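Local coordinates for protein PnpC (Pseudomonas putida, PDB 3N9T) that probably catalyses the iron(III)-dependent intradiol ring cleavage of hydroxyquinol by dioxygen, and carries bound phospholipid in its helical N-terminal region, at residues A130-R135 / A217-M222; D18-E21 / R27-Q30. All blocks are in the same frame, centred on the assembly; numbering follows the deposited sequence.

Contact 1. Residues A130-R135 / A217-M222; sequences ALVYGR and AHLHFM. With FE (Fe (III) ion), chain D.
V132 and L219 reach toward each other across the interior of the catalytic domain and meet tip to tip, V132 CG1 lying 4.0 Å from L219 CD2. The valine's other methyl, CG2, comes as near to the same CD2, which therefore sits against both branches of the fork. In L219 the CG stands anti to the backbone N (chi1 179°), and this directs the branch point toward V132, with CD2 as the methyl that makes the contact. F221, two residues along on the same side of its strand, presents its rim: its CZ comes within 4.2 Å of V132 CG1, which lies near the ring plane. No hydrogen bond joins the segments, and the CA atoms of V132 and L219 are 9.5 Å apart, as expected of facing layers in the beta-sandwich-like core of intradiol dioxygenases. V132 is paired through the backbone with I186 of strand 183-189.

The alternation of strand 214-224 sends H218 and H220 to the other side. Their NE2 atoms bind the iron(III) ion, H218 NE2 at 2.0 Å and H220 NE2 at 1.9 Å; Y160, Y194 and a water are among its further ligands. The imidazoles are turned against each other: H220 CD2 lies in the plane of the H218 ring at its edge, while H218 CD2 stands over one face of the H220 ring, toward its rim. H218 ND1 is hydrogen-bonded to P216 O, which fixes the rotation of that ring and is consistent with ND1 carrying the hydrogen and NE2 being given to the iron.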
loop_
_atom_site.group_PDB
_atom_site.type_symbol
_atom_site.label_atom_id
_atom_site.label_comp_id
_atom_site.label_asym_id
_atom_site.label_seq_id
_atom_site.Cartn_x
_atom_site.Cartn_y
_atom_site.Cartn_z
ATOM N N ALA A 130 38.217 -15.315 9.902
ATOM C CA ALA A 130 37.789 -16.259 8.871
ATOM C C ALA A 130 38.526 -15.908 7.584
ATOM O O ALA A 130 38.793 -14.763 7.322
ATOM C CB ALA A 130 36.235 -16.169 8.653
ATOM N N LEU A 131 38.790 -16.907 6.780
ATOM C CA LEU A 131 39.288 -16.629 5.404
ATOM C C LEU A 131 38.133 -16.964 4.474
ATOM O O LEU A 131 37.649 -18.129 4.508
ATOM C CB LEU A 131 40.442 -17.565 5.076
ATOM C CG LEU A 131 40.978 -17.466 3.623
ATOM C CD1 LEU A 131 41.477 -16.000 3.323
ATOM C CD2 LEU A 131 42.088 -18.522 3.435
ATOM N N VAL A 132 37.645 -15.985 3.683
ATOM C CA VAL A 132 36.622 -16.275 2.660
ATOM C C VAL A 132 37.370 -16.223 1.338
ATOM O O VAL A 132 37.988 -15.219 1.010
ATOM C CB VAL A 132 35.415 -15.269 2.716
ATOM C CG1 VAL A 132 34.427 -15.568 1.496
ATOM C CG2 VAL A 132 34.666 -15.379 4.065
ATOM N N TYR A 133 37.403 -17.309 0.597
ATOM C CA TYR A 133 38.202 -17.338 -0.619
ATOM C C TYR A 133 37.505 -18.172 -1.702
ATOM O O TYR A 133 36.510 -18.875 -1.436
ATOM C CB TYR A 133 39.632 -17.887 -0.308
ATOM C CG TYR A 133 39.713 -19.359 -0.053
ATOM C CD1 TYR A 133 39.018 -19.956 1.034
ATOM C CD2 TYR A 133 40.592 -20.162 -0.788
ATOM C CE1 TYR A 133 39.093 -21.356 1.273
ATOM C CE2 TYR A 133 40.696 -21.553 -0.542
ATOM C CZ TYR A 133 39.969 -22.125 0.502
ATOM O OH TYR A 133 40.064 -23.478 0.725
ATOM N N GLY A 134 38.018 -18.100 -2.938
ATOM C CA GLY A 134 37.365 -18.854 -4.020
ATOM C C GLY A 134 37.772 -18.276 -5.371
ATOM O O GLY A 134 38.890 -17.794 -5.532
ATOM N N ARG A 135 36.890 -18.402 -6.344
ATOM C CA ARG A 135 37.181 -17.968 -7.704
ATOM C C ARG A 135 35.997 -17.252 -8.271
ATOM O O ARG A 135 34.890 -17.363 -7.753
ATOM C CB ARG A 135 37.551 -19.181 -8.570
ATOM C CG ARG A 135 38.749 -20.081 -7.951
ATOM C CD ARG A 135 38.966 -21.397 -8.747
ATOM N NE ARG A 135 39.721 -21.053 -9.937
ATOM C CZ ARG A 135 39.757 -21.748 -11.085
ATOM N NH1 ARG A 135 39.021 -22.866 -11.252
ATOM N NH2 ARG A 135 40.540 -21.279 -12.079
ATOM N N ALA A 217 23.195 -14.933 9.306
ATOM C CA ALA A 217 24.525 -14.368 9.030
ATOM C C ALA A 217 24.890 -14.424 7.546
ATOM O O ALA A 217 24.620 -15.411 6.870
ATOM C CB ALA A 217 25.592 -15.087 9.911
ATOM N N HIS A 218 25.419 -13.323 7.017
ATOM C CA HIS A 218 25.783 -13.290 5.603
ATOM C C HIS A 218 26.878 -12.331 5.284
ATOM O O HIS A 218 27.082 -11.359 6.015
ATOM C CB HIS A 218 24.591 -12.924 4.717
ATOM C CG HIS A 218 23.907 -11.637 5.108
ATOM N ND1 HIS A 218 22.959 -11.575 6.101
ATOM C CD2 HIS A 218 24.017 -10.375 4.615
ATOM C CE1 HIS A 218 22.532 -10.317 6.218
ATOM N NE2 HIS A 218 23.164 -9.567 5.334
ATOM N N LEU A 219 27.450 -12.531 4.085
ATOM C CA LEU A 219 28.420 -11.593 3.540
ATOM C C LEU A 219 27.819 -11.099 2.207
ATOM O O LEU A 219 27.352 -11.930 1.417
ATOM C CB LEU A 219 29.770 -12.323 3.342
ATOM C CG LEU A 219 30.987 -11.559 2.758
ATOM C CD1 LEU A 219 31.328 -10.233 3.554
ATOM C CD2 LEU A 219 32.204 -12.493 2.733
ATOM N N HIS A 220 27.824 -9.775 1.981
ATOM C CA HIS A 220 27.237 -9.175 0.758
ATOM C C HIS A 220 28.307 -9.123 -0.284
ATOM O O HIS A 220 29.437 -8.845 0.046
ATOM C CB HIS A 220 26.768 -7.742 0.994
ATOM C CG HIS A 220 25.563 -7.615 1.902
ATOM N ND1 HIS A 220 24.270 -7.734 1.434
ATOM C CD2 HIS A 220 25.460 -7.379 3.242
ATOM C CE1 HIS A 220 23.418 -7.574 2.442
ATOM N NE2 HIS A 220 24.111 -7.365 3.555
ATOM N N PHE A 221 27.987 -9.514 -1.521
ATOM C CA PHE A 221 28.916 -9.335 -2.676
ATOM C C PHE A 221 28.253 -8.557 -3.829
ATOM O O PHE A 221 27.087 -8.874 -4.217
ATOM C CB PHE A 221 29.317 -10.672 -3.275
ATOM C CG PHE A 221 30.292 -11.453 -2.448
ATOM C CD1 PHE A 221 29.842 -12.140 -1.299
ATOM C CD2 PHE A 221 31.657 -11.483 -2.786
ATOM C CE1 PHE A 221 30.735 -12.863 -0.520
ATOM C CE2 PHE A 221 32.575 -12.250 -2.007
ATOM C CZ PHE A 221 32.108 -12.905 -0.852
ATOM N N MET A 222 29.006 -7.602 -4.406
ATOM C CA MET A 222 28.711 -7.088 -5.727
ATOM C C MET A 222 29.948 -7.305 -6.587
ATOM O O MET A 222 31.014 -6.790 -6.274
ATOM C CB MET A 222 28.378 -5.583 -5.661
ATOM C CG MET A 222 28.109 -4.957 -7.133
ATOM S SD MET A 222 27.668 -3.259 -6.947
ATOM C CE MET A 222 26.029 -3.242 -7.438
HETATM FE FE FE D . 23.151 -7.598 5.214
HETATM O O HOH W 1 21.788 -6.261 4.284
#

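Contact 2. Residues D18-E21 / R27-Q30; sequences DSFE and RFKQ. With HGX (1-heptadecanoyl-2-tridecanoyl-3-glycerol-phosphonyl choline), chain B.
F28 and K29 are the residues of helix 26-46 that meet the turn formed by 18-21, and R27, just ahead of them, faces elsewhere. Its guanidinium group is hydrogen-bonded to Q30, R27 NH1 lying 2.9 Å from Q30 OE1 and well above the carbonyl plane, and it forms a salt bridge with E52 of the second subunit. In F28 the CG is anti to the backbone N (chi1 179°), and the ring lies between F20 and the phospholipid. Its CE2 approaches F20 CD1 at 4.1 Å, at the edge of the F20 ring, while CE1 on its other flank packs against C32 of an acyl chain. With an alanine in place of F28, the F20 edge and the acyl chain would probably lose their shared neighbour, leaving a gap beside the lipid. The type I beta turn from D18 to E21, closed by E21 N to D18 O, lies between helices 7-18 and 26-46 of the N-terminal helical region, in this family the dimer-forming, lipid-binding part. The F20 ring also makes a cation-pi contact with R211 of the second subunit. K29 runs its methylenes past the turn, CG lying 3.7 Å from F20 O, and then bends at its end (chi4 -143°) to place NZ 3.5 Å from E21 OE1 in a long salt bridge. The other carboxylate oxygen, E21 OE2, is hydrogen-bonded to Q33 NE2 one helical turn beyond K29.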
loop_
_atom_site.group_PDB
_atom_site.type_symbol
_atom_site.label_atom_id
_atom_site.label_comp_id
_atom_site.label_asym_id
_atom_site.label_seq_id
_atom_site.Cartn_x
_atom_site.Cartn_y
_atom_site.Cartn_z
ATOM N N ASP A 18 -11.748 0.111 -15.017
ATOM C CA ASP A 18 -11.995 0.809 -16.293
ATOM C C ASP A 18 -11.581 2.261 -16.239
ATOM O O ASP A 18 -11.230 2.851 -17.276
ATOM C CB ASP A 18 -13.472 0.703 -16.697
ATOM C CG ASP A 18 -13.871 -0.715 -17.091
ATOM O OD1 ASP A 18 -12.948 -1.534 -17.363
ATOM O OD2 ASP A 18 -15.111 -1.030 -17.080
ATOM N N SER A 19 -11.604 2.859 -15.046
ATOM C CA SER A 19 -11.202 4.273 -14.951
ATOM C C SER A 19 -9.813 4.587 -15.558
ATOM O O SER A 19 -9.505 5.742 -15.872
ATOM C CB SER A 19 -11.285 4.788 -13.507
ATOM O OG SER A 19 -10.234 4.278 -12.684
ATOM N N PHE A 20 -8.952 3.573 -15.658
ATOM C CA PHE A 20 -7.576 3.754 -16.146
ATOM C C PHE A 20 -7.403 3.566 -17.658
ATOM O O PHE A 20 -6.306 3.791 -18.145
ATOM C CB PHE A 20 -6.623 2.811 -15.385
ATOM C CG PHE A 20 -6.386 3.243 -13.930
ATOM C CD1 PHE A 20 -5.402 4.186 -13.630
ATOM C CD2 PHE A 20 -7.159 2.734 -12.917
ATOM C CE1 PHE A 20 -5.161 4.607 -12.324
ATOM C CE2 PHE A 20 -6.944 3.133 -11.564
ATOM C CZ PHE A 20 -5.943 4.089 -11.284
ATOM N N GLU A 21 -8.487 3.172 -18.356
ATOM C CA GLU A 21 -8.501 2.970 -19.828
ATOM C C GLU A 21 -7.913 4.076 -20.666
ATOM O O GLU A 21 -7.360 3.836 -21.720
ATOM C CB GLU A 21 -9.923 2.787 -20.347
ATOM C CG GLU A 21 -10.370 1.404 -20.255
ATOM C CD GLU A 21 -9.397 0.438 -20.914
ATOM O OE1 GLU A 21 -8.805 0.789 -21.981
ATOM O OE2 GLU A 21 -9.250 -0.681 -20.366
ATOM N N ARG A 27 1.810 1.099 -20.366
ATOM C CA ARG A 27 2.429 0.366 -19.266
ATOM C C ARG A 27 1.809 0.762 -17.903
ATOM O O ARG A 27 1.506 -0.065 -17.092
ATOM C CB ARG A 27 3.928 0.665 -19.189
ATOM C CG ARG A 27 4.606 -0.018 -17.945
ATOM C CD ARG A 27 4.394 -1.579 -18.027
ATOM N NE ARG A 27 5.224 -2.234 -16.975
ATOM C CZ ARG A 27 5.229 -3.517 -16.705
ATOM N NH1 ARG A 27 4.401 -4.348 -17.336
ATOM N NH2 ARG A 27 6.040 -3.966 -15.730
ATOM N N PHE A 28 1.640 2.057 -17.695
ATOM C CA PHE A 28 0.988 2.558 -16.499
ATOM C C PHE A 28 -0.451 2.051 -16.424
ATOM O O PHE A 28 -0.923 1.597 -15.369
ATOM C CB PHE A 28 0.990 4.092 -16.510
ATOM C CG PHE A 28 0.312 4.687 -15.306
ATOM C CD1 PHE A 28 0.983 4.719 -14.068
ATOM C CD2 PHE A 28 -0.966 5.154 -15.389
ATOM C CE1 PHE A 28 0.392 5.256 -12.926
ATOM C CE2 PHE A 28 -1.616 5.696 -14.229
ATOM C CZ PHE A 28 -0.930 5.767 -13.030
ATOM N N LYS A 29 -1.173 2.147 -17.541
ATOM C CA LYS A 29 -2.478 1.479 -17.632
ATOM C C LYS A 29 -2.440 0.013 -17.195
ATOM O O LYS A 29 -3.245 -0.434 -16.351
ATOM C CB LYS A 29 -3.046 1.540 -19.064
ATOM C CG LYS A 29 -4.406 0.818 -19.178
ATOM C CD LYS A 29 -4.978 0.922 -20.602
ATOM C CE LYS A 29 -5.803 -0.305 -20.833
ATOM N NZ LYS A 29 -5.734 -0.856 -22.238
ATOM N N GLN A 30 -1.591 -0.778 -17.861
ATOM C CA GLN A 30 -1.378 -2.184 -17.490
ATOM C C GLN A 30 -1.159 -2.368 -15.976
ATOM O O GLN A 30 -1.798 -3.208 -15.330
ATOM C CB GLN A 30 -0.118 -2.749 -18.175
ATOM C CG GLN A 30 0.045 -4.301 -17.846
ATOM C CD GLN A 30 1.274 -4.876 -18.517
ATOM O OE1 GLN A 30 2.086 -4.141 -19.050
ATOM N NE2 GLN A 30 1.425 -6.181 -18.458
HETATM O O11 HGX B . 4.842 4.142 -14.922
HETATM C C11 HGX B . 5.213 4.463 -13.836
HETATM C C12 HGX B . 5.506 3.388 -12.841
HETATM C C13 HGX B . 4.271 3.082 -12.031
HETATM C C14 HGX B . 4.765 2.170 -10.941
HETATM C C15 HGX B . 3.653 1.727 -10.075
HETATM C C16 HGX B . 4.157 0.629 -9.193
HETATM C C17 HGX B . 3.176 0.437 -8.064
HETATM C C18 HGX B . 3.447 -0.927 -7.462
HETATM C C19 HGX B . 3.259 -0.903 -5.961
HETATM C C20 HGX B . 4.276 -1.889 -5.381
HETATM C C21 HGX B . 5.630 -1.238 -5.084
HETATM C C22 HGX B . 6.249 -1.576 -3.724
HETATM C C23 HGX B . 5.366 -2.411 -2.791
HETATM O O3 HGX B . 5.367 5.864 -13.542
HETATM C C3 HGX B . 4.909 6.868 -14.444
HETATM C C2 HGX B . 3.705 7.636 -13.917
HETATM C C1 HGX B . 3.527 8.829 -14.813
HETATM O O3P HGX B . 3.022 8.328 -16.040
HETATM O O2 HGX B . 3.892 8.162 -12.606
HETATM C C31 HGX B . 2.876 7.760 -11.625
HETATM O O31 HGX B . 2.150 8.584 -11.124
HETATM C C32 HGX B . 2.667 6.401 -11.086
HETATM C C33 HGX B . 1.627 6.617 -9.980
HETATM C C34 HGX B . 1.804 5.526 -8.958
HETATM C C35 HGX B . 0.514 4.863 -8.544
HETATM C C36 HGX B . 0.850 3.899 -7.463
HETATM C C37 HGX B . -0.417 3.680 -6.660
HETATM C C38 HGX B . -0.107 2.528 -5.749
HETATM C C39 HGX B . -1.001 2.558 -4.526
HETATM C C40 HGX B . -1.654 1.213 -4.251
HETATM C C42 HGX B . -0.830 0.306 -3.335
HETATM C C43 HGX B . -1.510 -0.007 -1.988
HETATM C C44 HGX B . -3.040 0.050 -2.013
HETATM C C45 HGX B . -3.533 1.022 -0.944
HETATM C C46 HGX B . -4.885 1.688 -1.267
HETATM C C47 HGX B . -5.865 1.466 -0.122
HETATM C C48 HGX B . -5.491 2.494 0.926
HETATM O O1 HGX B . 4.014 10.367 -17.105
HETATM P P1 HGX B . 3.658 8.904 -17.393
HETATM O O4 HGX B . 4.742 7.917 -17.790
HETATM O O5 HGX B . 2.410 8.851 -18.446
HETATM C C4 HGX B . 2.559 9.372 -19.785
HETATM C C5 HGX B . 1.660 10.591 -20.049
HETATM N N1 HGX B . 2.252 11.948 -19.851
HETATM C C6 HGX B . 1.610 12.872 -20.809
HETATM C C7 HGX B . 3.722 12.014 -20.057
HETATM C C8 HGX B . 1.919 12.419 -18.492
#

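Contact 2 comes first along the chain and is complete before contact 1 begins; their centres are 45 Å apart, their nearest atoms about 22 Å, and they lie on opposite sides of the chain's centre without touching. They share no helix or strand. Residues 18-21 and 27-30 belong to the N-terminal helical region, whereas 130-135 and 217-222 lie on strands 129-138 and 214-224 of the mixed sheet, the second of which supplies two of the iron ligands. Lipid and subunit contact are concentrated at the helical N-terminal end, with helix 201-209 of the catalytic domain also lining the lipid pocket, while the metal lies in the beta part.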